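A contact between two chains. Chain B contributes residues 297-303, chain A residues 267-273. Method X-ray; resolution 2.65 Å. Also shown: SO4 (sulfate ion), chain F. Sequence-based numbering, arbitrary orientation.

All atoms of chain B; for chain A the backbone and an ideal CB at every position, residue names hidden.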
# COMPACT_ATOMS: atom_id res chain seq x y z
N TYR B 297 4.64 0.51 10.89
CA TYR B 297 3.73 1.27 10.02
C TYR B 297 4.25 1.29 8.58
O TYR B 297 5.43 1.53 8.35
CB TYR B 297 3.52 2.72 10.55
CG TYR B 297 2.81 2.78 11.89
CD1 TYR B 297 1.45 2.50 12.00
CD2 TYR B 297 3.52 3.05 13.06
CE1 TYR B 297 0.80 2.51 13.23
CE2 TYR B 297 2.88 3.05 14.30
CZ TYR B 297 1.52 2.81 14.38
OH TYR B 297 0.89 2.81 15.60
N ILE B 298 3.38 0.99 7.62
CA ILE B 298 3.68 1.06 6.21
C ILE B 298 3.22 2.44 5.78
O ILE B 298 2.03 2.71 5.81
CB ILE B 298 3.08 -0.10 5.37
CG1 ILE B 298 3.51 -1.46 5.93
CG2 ILE B 298 3.47 0.04 3.88
CD1 ILE B 298 2.77 -2.58 5.40
N THR B 299 4.17 3.34 5.48
CA THR B 299 3.87 4.74 5.16
C THR B 299 4.36 5.06 3.72
O THR B 299 5.41 5.71 3.54
CB THR B 299 4.53 5.62 6.22
OG1 THR B 299 5.93 5.38 6.17
CG2 THR B 299 3.99 5.34 7.62
N PRO B 300 3.63 4.62 2.66
CA PRO B 300 4.17 4.77 1.29
C PRO B 300 4.39 6.23 0.82
O PRO B 300 5.15 6.48 -0.13
CB PRO B 300 3.14 4.04 0.43
CG PRO B 300 2.51 3.06 1.34
CD PRO B 300 2.40 3.81 2.64
N TYR B 301 3.74 7.17 1.48
CA TYR B 301 3.82 8.55 1.07
C TYR B 301 4.73 9.37 1.98
O TYR B 301 4.79 10.59 1.83
CB TYR B 301 2.41 9.14 0.97
CG TYR B 301 1.54 8.42 -0.04
CD1 TYR B 301 1.92 8.33 -1.38
CD2 TYR B 301 0.33 7.85 0.33
CE1 TYR B 301 1.12 7.67 -2.32
CE2 TYR B 301 -0.50 7.21 -0.60
CZ TYR B 301 -0.08 7.11 -1.93
OH TYR B 301 -0.87 6.47 -2.86
N ALA B 302 5.47 8.71 2.90
CA ALA B 302 6.42 9.44 3.74
C ALA B 302 7.53 9.98 2.86
O ALA B 302 7.91 9.33 1.89
CB ALA B 302 6.99 8.54 4.82
N ALA B 303 7.99 11.19 3.14
CA ALA B 303 9.05 11.84 2.37
C ALA B 303 10.41 11.18 2.58
O ALA B 303 10.68 10.64 3.65
CB ALA B 303 9.14 13.29 2.77
N UNK A 267 -1.50 12.29 5.94
CA UNK A 267 -1.78 10.88 6.24
C UNK A 267 -1.07 10.01 5.20
O UNK A 267 -1.64 9.61 4.19
CB UNK A 267 -3.28 10.60 6.25
N UNK A 268 0.22 9.77 5.47
CA UNK A 268 1.18 9.06 4.61
C UNK A 268 1.02 7.54 4.60
O UNK A 268 1.72 6.88 3.84
CB UNK A 268 2.60 9.40 5.05
N UNK A 269 0.06 7.00 5.37
CA UNK A 269 -0.18 5.55 5.46
C UNK A 269 -1.58 5.12 5.03
O UNK A 269 -1.86 3.92 5.07
CB UNK A 269 0.06 5.08 6.90
N UNK A 270 -2.45 6.06 4.64
CA UNK A 270 -3.85 5.77 4.36
C UNK A 270 -4.22 5.71 2.89
O UNK A 270 -3.54 6.31 2.06
CB UNK A 270 -4.72 6.83 5.04
N UNK A 271 -5.33 5.02 2.59
CA UNK A 271 -5.90 4.85 1.25
C UNK A 271 -4.97 4.22 0.24
O UNK A 271 -4.97 4.63 -0.92
CB UNK A 271 -6.35 6.21 0.71
N UNK A 272 -4.14 3.25 0.70
CA UNK A 272 -3.17 2.56 -0.14
C UNK A 272 -3.69 1.17 -0.55
O UNK A 272 -3.00 0.45 -1.29
CB UNK A 272 -1.83 2.43 0.59
N UNK A 273 -4.94 0.83 -0.13
CA UNK A 273 -5.61 -0.42 -0.55
C UNK A 273 -7.07 -0.10 -0.86
O UNK A 273 -7.63 0.80 -0.24
CB UNK A 273 -5.51 -1.50 0.53
S SO4 F . -6.89 12.44 7.86
O1 SO4 F . -7.41 12.09 9.18
O2 SO4 F . -5.50 12.92 8.01
O3 SO4 F . -6.93 11.25 7.01
O4 SO4 F . -7.70 13.50 7.25

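At position 267 the CA-to-CB bond points away from chain B, and nothing of the opposing stretch lies within 5.5 Å of the ideal CB. Chain B therefore sets no condition here, but the sulfate ion lies on the side to which this CB points, so a side chain able to donate a hydrogen bond would be well placed. The residue is A:Asn267, whose ND2 donates to O3 of the sulfate at 2.8 Å. It also opens a type I turn that runs to position 270.

Position 268 is where the backbones meet most intimately. Its carbonyl oxygen accepts a hydrogen bond from the amide of B:Tyr301 (N to O of 268, 3.1 Å, 164°), the sole direct hydrogen bond between the stretches. The same oxygen lies 3.2 Å from B:Pro300 N, which has no hydrogen to share. None of this depends on the side chain at 268. The CB bond runs sideways, and the ideal CB sits 3.7 Å from both B:Tyr301 C and B:Ala302 N, with B:Thr299 CB at 4.4 Å. It thus rests against the type I turn of chain B, whose closing bond joins B:Ala302 N to B:Thr299 O at 3.1 Å. A compact, largely apolar side chain fits such a surface; alanine or valine would be reasonable, and threonine could present its methyl. The deposited A:Val268 has its CB 4.0 Å from B:Tyr301 CB, while its CG2 comes to 3.9 Å from B:Thr299 CB and 4.4 Å from B:Ala302 CB.

At 269 the ideal CB is already tight, 3.3 Å from B:Ile298 O, with B:Thr299 CG2 at 4.0 Å. Little bulk can be directed at chain B, so glycine, alanine or serine would suit. A:Ser269 has a p rotamer, and its OG is hydrogen-bonded elsewhere in the structure. The chains are also joined here through water 1, which donates to A:Ser269 O and to B:Ile298 O, both at 2.6 Å; this bridge uses backbone atoms on both sides.

Position 270 directs its CB away from chain B, which leaves the choice open. It is A:Ala270, whose carbonyl O lies near the plane of the B:Tyr301 ring, at its edge, 4.1 Å from CE2.

The backbone at 271 has phi/psi of 58/37°, and the positive phi by itself favours glycine, although asparagine can also adopt it. A:Gly271 occupies the site. Its carbonyl O accepts from water 2 at 2.6 Å, and that water in turn accepts from B:Tyr301 OH at 2.8 Å.

At 272 the CB points toward chain B, 4.5 Å from B:Pro300 CG and 5.1 Å from B:Tyr301 CE2. These offer an apolar surface with room for another carbon, suiting valine, isoleucine or leucine. In A:Val272, CG1 fills the gap, 3.8 Å from B:Pro300 CG and 3.6 Å from B:Tyr301 CE2.

Position 273 is out of reach of chain B and unconstrained by it; the residue is A:Ser273.

Chain A 267-273: NVSAGVS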
# COMPACT_ATOMS: atom_id res chain seq x y z
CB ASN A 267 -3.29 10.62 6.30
CG ASN A 267 -3.65 9.41 7.09
OD1 ASN A 267 -2.83 8.53 7.35
ND2 ASN A 267 -4.89 9.32 7.45
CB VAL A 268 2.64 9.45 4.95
CG1 VAL A 268 2.92 10.89 4.54
CG2 VAL A 268 2.98 9.21 6.42
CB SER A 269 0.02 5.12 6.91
OG SER A 269 -0.86 5.82 7.77
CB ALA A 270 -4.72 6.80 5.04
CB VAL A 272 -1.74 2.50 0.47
CG1 VAL A 272 -1.14 3.90 0.60
CG2 VAL A 272 -1.70 1.75 1.80
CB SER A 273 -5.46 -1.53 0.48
OG SER A 273 -6.08 -1.15 1.69
O HOH W 1 -0.42 1.90 5.75
O HOH W 2 -3.64 6.26 -2.45
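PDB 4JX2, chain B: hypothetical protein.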